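Long-range contacts in probable GTPase engC (Thermotoga maritima, PDB 1U0L), which probably assists late maturation of the small ribosomal subunit as a circularly permuted GTPase that binds zinc and hydrolyses GTP slowly: residues 141-146 and 282-287; 252-257 and 269-274. One frame throughout, in Å; residues are numbered along the deposited sequence.

Contact 1. Residues 141-146 and 282-287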
loop_
_atom_site.group_PDB
_atom_site.type_symbol
_atom_site.label_atom_id
_atom_site.label_comp_id
_atom_site.label_asym_id
_atom_site.label_seq_id
_atom_site.Cartn_x
_atom_site.Cartn_y
_atom_site.Cartn_z
ATOM N N GLU A 141 -10.500 -17.659 -5.202
ATOM C CA GLU A 141 -9.920 -18.717 -6.018
ATOM C C GLU A 141 -8.576 -18.309 -6.653
ATOM O O GLU A 141 -7.717 -19.148 -6.895
ATOM C CB GLU A 141 -10.914 -19.102 -7.119
ATOM C CG GLU A 141 -10.752 -20.515 -7.626
ATOM C CD GLU A 141 -10.660 -21.504 -6.488
ATOM O OE1 GLU A 141 -11.668 -21.713 -5.764
ATOM O OE2 GLU A 141 -9.548 -22.052 -6.323
ATOM N N ILE A 142 -8.401 -17.020 -6.922
ATOM C CA ILE A 142 -7.175 -16.531 -7.531
ATOM C C ILE A 142 -6.165 -16.048 -6.518
ATOM O O ILE A 142 -5.003 -16.430 -6.565
ATOM C CB ILE A 142 -7.418 -15.323 -8.469
ATOM C CG1 ILE A 142 -8.263 -15.739 -9.673
ATOM C CG2 ILE A 142 -6.070 -14.723 -8.933
ATOM C CD1 ILE A 142 -8.388 -14.655 -10.698
ATOM N N TYR A 143 -6.605 -15.199 -5.603
ATOM C CA TYR A 143 -5.689 -14.623 -4.644
ATOM C C TYR A 143 -5.607 -15.276 -3.278
ATOM O O TYR A 143 -4.777 -14.888 -2.451
ATOM C CB TYR A 143 -6.008 -13.141 -4.494
ATOM C CG TYR A 143 -5.927 -12.396 -5.803
ATOM C CD1 TYR A 143 -7.054 -12.191 -6.587
ATOM C CD2 TYR A 143 -4.715 -11.910 -6.265
ATOM C CE1 TYR A 143 -6.970 -11.513 -7.804
ATOM C CE2 TYR A 143 -4.617 -11.228 -7.480
ATOM C CZ TYR A 143 -5.744 -11.032 -8.241
ATOM O OH TYR A 143 -5.638 -10.334 -9.424
ATOM N N SER A 144 -6.447 -16.271 -3.028
ATOM C CA SER A 144 -6.423 -16.940 -1.731
ATOM C C SER A 144 -4.999 -17.354 -1.311
ATOM O O SER A 144 -4.530 -17.013 -0.223
ATOM C CB SER A 144 -7.327 -18.172 -1.772
ATOM O OG SER A 144 -7.456 -18.761 -0.496
ATOM N N GLY A 145 -4.306 -18.070 -2.190
ATOM C CA GLY A 145 -2.976 -18.537 -1.860
ATOM C C GLY A 145 -1.817 -17.586 -2.052
ATOM O O GLY A 145 -0.666 -17.983 -1.860
ATOM N N LEU A 146 -2.095 -16.338 -2.420
ATOM C CA LEU A 146 -1.025 -15.364 -2.638
ATOM C C LEU A 146 -1.067 -14.217 -1.639
ATOM O O LEU A 146 -0.052 -13.554 -1.409
ATOM C CB LEU A 146 -1.113 -14.797 -4.054
ATOM C CG LEU A 146 -1.182 -15.804 -5.207
ATOM C CD1 LEU A 146 -1.435 -15.082 -6.534
ATOM C CD2 LEU A 146 0.098 -16.585 -5.266
ATOM N N GLU A 282 -4.866 -18.102 -15.000
ATOM C CA GLU A 282 -4.690 -17.511 -16.322
ATOM C C GLU A 282 -4.672 -15.984 -16.250
ATOM O O GLU A 282 -3.828 -15.336 -16.877
ATOM C CB GLU A 282 -5.807 -17.972 -17.262
ATOM C CG GLU A 282 -5.917 -19.486 -17.377
ATOM C CD GLU A 282 -6.976 -19.928 -18.368
ATOM O OE1 GLU A 282 -7.217 -21.152 -18.470
ATOM O OE2 GLU A 282 -7.563 -19.053 -19.044
ATOM N N SER A 283 -5.598 -15.418 -15.474
ATOM C CA SER A 283 -5.700 -13.972 -15.319
ATOM C C SER A 283 -4.364 -13.390 -14.931
ATOM O O SER A 283 -3.941 -12.369 -15.473
ATOM C CB SER A 283 -6.733 -13.621 -14.252
ATOM O OG SER A 283 -6.476 -14.320 -13.054
ATOM N N ARG A 284 -3.695 -14.046 -13.990
ATOM C CA ARG A 284 -2.397 -13.573 -13.538
ATOM C C ARG A 284 -1.446 -13.470 -14.718
ATOM O O ARG A 284 -0.938 -12.385 -15.036
ATOM C CB ARG A 284 -1.829 -14.517 -12.475
ATOM C CG ARG A 284 -2.611 -14.493 -11.161
ATOM C CD ARG A 284 -2.447 -13.166 -10.418
ATOM N NE ARG A 284 -1.109 -13.050 -9.851
ATOM C CZ ARG A 284 -0.689 -12.038 -9.100
ATOM N NH1 ARG A 284 -1.504 -11.037 -8.818
ATOM N NH2 ARG A 284 0.550 -12.031 -8.627
ATOM N N TYR A 285 -1.213 -14.600 -15.378
ATOM C CA TYR A 285 -0.316 -14.613 -16.522
ATOM C C TYR A 285 -0.693 -13.524 -17.538
ATOM O O TYR A 285 0.144 -12.722 -17.972
ATOM C CB TYR A 285 -0.354 -15.976 -17.219
ATOM C CG TYR A 285 0.634 -16.027 -18.350
ATOM C CD1 TYR A 285 1.997 -16.081 -18.092
ATOM C CD2 TYR A 285 0.221 -15.885 -19.670
ATOM C CE1 TYR A 285 2.925 -15.979 -19.112
ATOM C CE2 TYR A 285 1.146 -15.783 -20.703
ATOM C CZ TYR A 285 2.499 -15.824 -20.412
ATOM O OH TYR A 285 3.436 -15.664 -21.410
ATOM N N GLU A 286 -1.973 -13.528 -17.900
ATOM C CA GLU A 286 -2.556 -12.610 -18.865
ATOM C C GLU A 286 -2.227 -11.157 -18.572
ATOM O O GLU A 286 -1.684 -10.451 -19.429
ATOM C CB GLU A 286 -4.070 -12.813 -18.879
ATOM C CG GLU A 286 -4.816 -12.029 -19.926
ATOM C CD GLU A 286 -6.294 -12.351 -19.916
ATOM O OE1 GLU A 286 -6.957 -12.079 -18.893
ATOM O OE2 GLU A 286 -6.791 -12.883 -20.929
ATOM N N ASN A 287 -2.552 -10.717 -17.360
ATOM C CA ASN A 287 -2.304 -9.342 -16.963
ATOM C C ASN A 287 -0.809 -9.026 -16.923
ATOM O O ASN A 287 -0.393 -7.911 -17.303
ATOM C CB ASN A 287 -2.962 -9.070 -15.611
ATOM C CG ASN A 287 -4.474 -9.172 -15.675
ATOM O OD1 ASN A 287 -5.097 -8.591 -16.559
ATOM N ND2 ASN A 287 -5.072 -9.908 -14.737
#
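Arg284 crosses Ile142 and Tyr143 and meets Leu146 tip to tip where the C-terminal zinc-finger region packs on the circularly permuted GTPase domain. Its partners come from the last part of helix 130-143 and the turn that follows, and Arg284 itself sits in the first turn of helix 282-296. From CB, chi1 of -68° sets CG anti to the carbonyl carbon, and CG then rests 4.1 Å from CG2 of Ile142. The chain bends at chi2 and again at chi3. CD approaches CE2 of Tyr143 at 4.1 Å, while NE, with CD1 of Leu146 at 3.9 Å, is turned to a salt bridge with Glu250. Beyond it, CZ lies 4.1 Å from the same Leu146 CD1, a methyl that sits over one face of the guanidinium, offset toward its rim.

The planes of the guanidinium and the Tyr143 ring stand 89° apart. One face of that ring has CG2 of the preceding Ile142 above its centre. Asp105, on helix 101-113, ties the two polar tips together: its OD1 receives the hydrogen bond of Tyr143 OH and forms a salt bridge with Arg284 NH1. With Glu250 as second carboxylate, the charge of this buried arginine is probably well balanced. Beside this group, the terminal CD1 of Ile142 packs on Ser283. At the end of the arginine, NH1 comes up to the edge of the Tyr143 ring, near its plane, 3.4 Å from CE2.

Contact 2. Residues 252-257 and 269-274. With ZN (zinc ion), chain D.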
loop_
_atom_site.group_PDB
_atom_site.type_symbol
_atom_site.label_atom_id
_atom_site.label_comp_id
_atom_site.label_asym_id
_atom_site.label_seq_id
_atom_site.Cartn_x
_atom_site.Cartn_y
_atom_site.Cartn_z
ATOM N N GLY A 252 8.481 -17.630 -9.531
ATOM C CA GLY A 252 9.647 -17.687 -8.669
ATOM C C GLY A 252 10.158 -19.105 -8.515
ATOM O O GLY A 252 11.257 -19.435 -8.968
ATOM N N ASP A 253 9.357 -19.946 -7.872
ATOM C CA ASP A 253 9.714 -21.343 -7.667
ATOM C C ASP A 253 9.625 -22.092 -8.993
ATOM O O ASP A 253 9.921 -23.283 -9.064
ATOM C CB ASP A 253 8.762 -21.989 -6.669
ATOM C CG ASP A 253 7.319 -21.902 -7.114
ATOM O OD1 ASP A 253 6.755 -20.788 -7.078
ATOM O OD2 ASP A 253 6.753 -22.942 -7.513
ATOM N N LYS A 254 9.199 -21.387 -10.037
ATOM C CA LYS A 254 9.071 -21.968 -11.370
ATOM C C LYS A 254 10.414 -21.863 -12.113
ATOM O O LYS A 254 11.081 -20.824 -12.062
ATOM C CB LYS A 254 7.979 -21.230 -12.153
ATOM C CG LYS A 254 6.898 -22.123 -12.733
ATOM C CD LYS A 254 5.943 -22.662 -11.663
ATOM C CE LYS A 254 5.118 -21.548 -11.020
ATOM N NZ LYS A 254 4.101 -22.040 -10.042
ATOM N N GLN A 255 10.811 -22.942 -12.791
ATOM C CA GLN A 255 12.069 -22.964 -13.536
ATOM C C GLN A 255 11.852 -22.928 -15.040
ATOM O O GLN A 255 11.071 -23.711 -15.594
ATOM C CB GLN A 255 12.900 -24.202 -13.173
ATOM C CG GLN A 255 13.787 -24.033 -11.944
ATOM C CD GLN A 255 13.013 -23.572 -10.727
ATOM O OE1 GLN A 255 12.113 -24.263 -10.251
ATOM N NE2 GLN A 255 13.358 -22.392 -10.217
ATOM N N CYS A 256 12.557 -22.008 -15.687
ATOM C CA CYS A 256 12.483 -21.820 -17.130
ATOM C C CYS A 256 13.844 -22.111 -17.764
ATOM O O CYS A 256 14.891 -21.801 -17.183
ATOM C CB CYS A 256 12.070 -20.376 -17.458
ATOM S SG CYS A 256 10.405 -19.912 -16.940
ATOM N N PHE A 257 13.821 -22.687 -18.964
ATOM C CA PHE A 257 15.049 -23.022 -19.670
ATOM C C PHE A 257 16.094 -21.914 -19.606
ATOM O O PHE A 257 17.136 -22.082 -18.983
ATOM C CB PHE A 257 14.760 -23.334 -21.133
ATOM C CG PHE A 257 15.980 -23.732 -21.910
ATOM C CD1 PHE A 257 16.488 -25.027 -21.824
ATOM C CD2 PHE A 257 16.642 -22.806 -22.708
ATOM C CE1 PHE A 257 17.637 -25.392 -22.521
ATOM C CE2 PHE A 257 17.791 -23.162 -23.407
ATOM C CZ PHE A 257 18.288 -24.458 -23.312
ATOM N N CYS A 269 9.191 -22.437 -20.774
ATOM C CA CYS A 269 8.968 -21.637 -19.589
ATOM C C CYS A 269 8.205 -22.369 -18.501
ATOM O O CYS A 269 7.080 -22.801 -18.724
ATOM C CB CYS A 269 8.203 -20.382 -19.984
ATOM S SG CYS A 269 7.759 -19.372 -18.597
ATOM N N GLY A 270 8.808 -22.496 -17.325
ATOM C CA GLY A 270 8.121 -23.168 -16.239
ATOM C C GLY A 270 6.849 -22.424 -15.873
ATOM O O GLY A 270 5.852 -23.017 -15.429
ATOM N N VAL A 271 6.894 -21.110 -16.053
ATOM C CA VAL A 271 5.746 -20.284 -15.765
ATOM C C VAL A 271 4.684 -20.579 -16.817
ATOM O O VAL A 271 3.549 -20.913 -16.468
ATOM C CB VAL A 271 6.104 -18.791 -15.796
ATOM C CG1 VAL A 271 4.829 -17.974 -15.775
ATOM C CG2 VAL A 271 6.960 -18.439 -14.589
ATOM N N LYS A 272 5.036 -20.471 -18.099
ATOM C CA LYS A 272 4.063 -20.777 -19.140
ATOM C C LYS A 272 3.540 -22.199 -18.976
ATOM O O LYS A 272 2.364 -22.456 -19.202
ATOM C CB LYS A 272 4.661 -20.580 -20.532
ATOM C CG LYS A 272 4.655 -19.123 -20.947
ATOM C CD LYS A 272 4.348 -18.943 -22.423
ATOM C CE LYS A 272 5.597 -19.086 -23.252
ATOM N NZ LYS A 272 5.285 -18.974 -24.697
ATOM N N GLU A 273 4.406 -23.117 -18.560
ATOM C CA GLU A 273 3.998 -24.501 -18.349
ATOM C C GLU A 273 2.942 -24.550 -17.250
ATOM O O GLU A 273 1.884 -25.158 -17.422
ATOM C CB GLU A 273 5.196 -25.363 -17.945
ATOM C CG GLU A 273 4.822 -26.788 -17.562
ATOM C CD GLU A 273 6.005 -27.599 -17.064
ATOM O OE1 GLU A 273 6.960 -27.796 -17.843
ATOM O OE2 GLU A 273 5.986 -28.040 -15.893
ATOM N N ALA A 274 3.240 -23.895 -16.129
ATOM C CA ALA A 274 2.352 -23.836 -14.969
ATOM C C ALA A 274 0.945 -23.333 -15.301
ATOM O O ALA A 274 -0.046 -23.797 -14.728
ATOM C CB ALA A 274 2.976 -22.945 -13.895
HETATM ZN ZN ZN D . 9.848 -18.254 -18.370
#
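Lys254 begins the contact by laying its aliphatic chain over the start of helix 270-277. CB meets CG2 of Val271 at 3.8 Å, and CG passes next to the carbonyl oxygen of Gly270. The chain bends at chi2 and chi3, and CD and CE both come up to CB of Ala274, CD at 3.7 Å. The ammonium group is joined to neighbouring Asp253 by a long salt bridge, while the methylenes do the packing.

The CB of Gln255 is directed away from the helix, and its backbone makes the contact instead. Its carbonyl oxygen stands 3.1 Å from CA of Gly270, a CA-H...O contact with a bent angle of 122° at the hydrogen. The absence of a side chain on Gly270 lets the loop backbone settle directly against the start of the helix.

At Cys256 the two segments come together through the metal, and this residue and Cys269 have the nearest CA atoms across the contact. Cys256 SG binds the zinc ion at 2.3 Å, and Cys269 SG binds it at 2.4 Å. In Cys269 the sulfur is anti to the backbone N, and it also accepts a nearly straight hydrogen bond (170°) from Lys272 N, 3.0 Å from SG. Cys269 is thus both ligand and N-cap of helix 270-277; the helix start and the metal would together be expected to stabilise negative charge on the sulfur. Cys261 and His263, the latter through ND1, come from the intervening loop and complete the coordination. Three cysteines and one histidine around a single zinc, with the last cysteine capping a helix, make up the zinc finger of this RsgA GTPase.

How the contacts relate
The centres of the two contacts lie 15 Å apart, on the same side of the chain's centre. Along the sequence contact 2 is nested within the loop closed by contact 1: helix 130-143 comes first, then the two zinc-binding segments, and finally helix 282-296, which directly follows helix 270-277. These last two helices also touch, as Tyr285 of the later one packs on Val271 and Lys272 of the earlier one. Contact 2 is therefore internal to the zinc-binding region, whereas contact 1 joins that region to the GTPase domain. The Tyr285 packing connects the helix that starts at the zinc site with the helix that meets the GTPase domain.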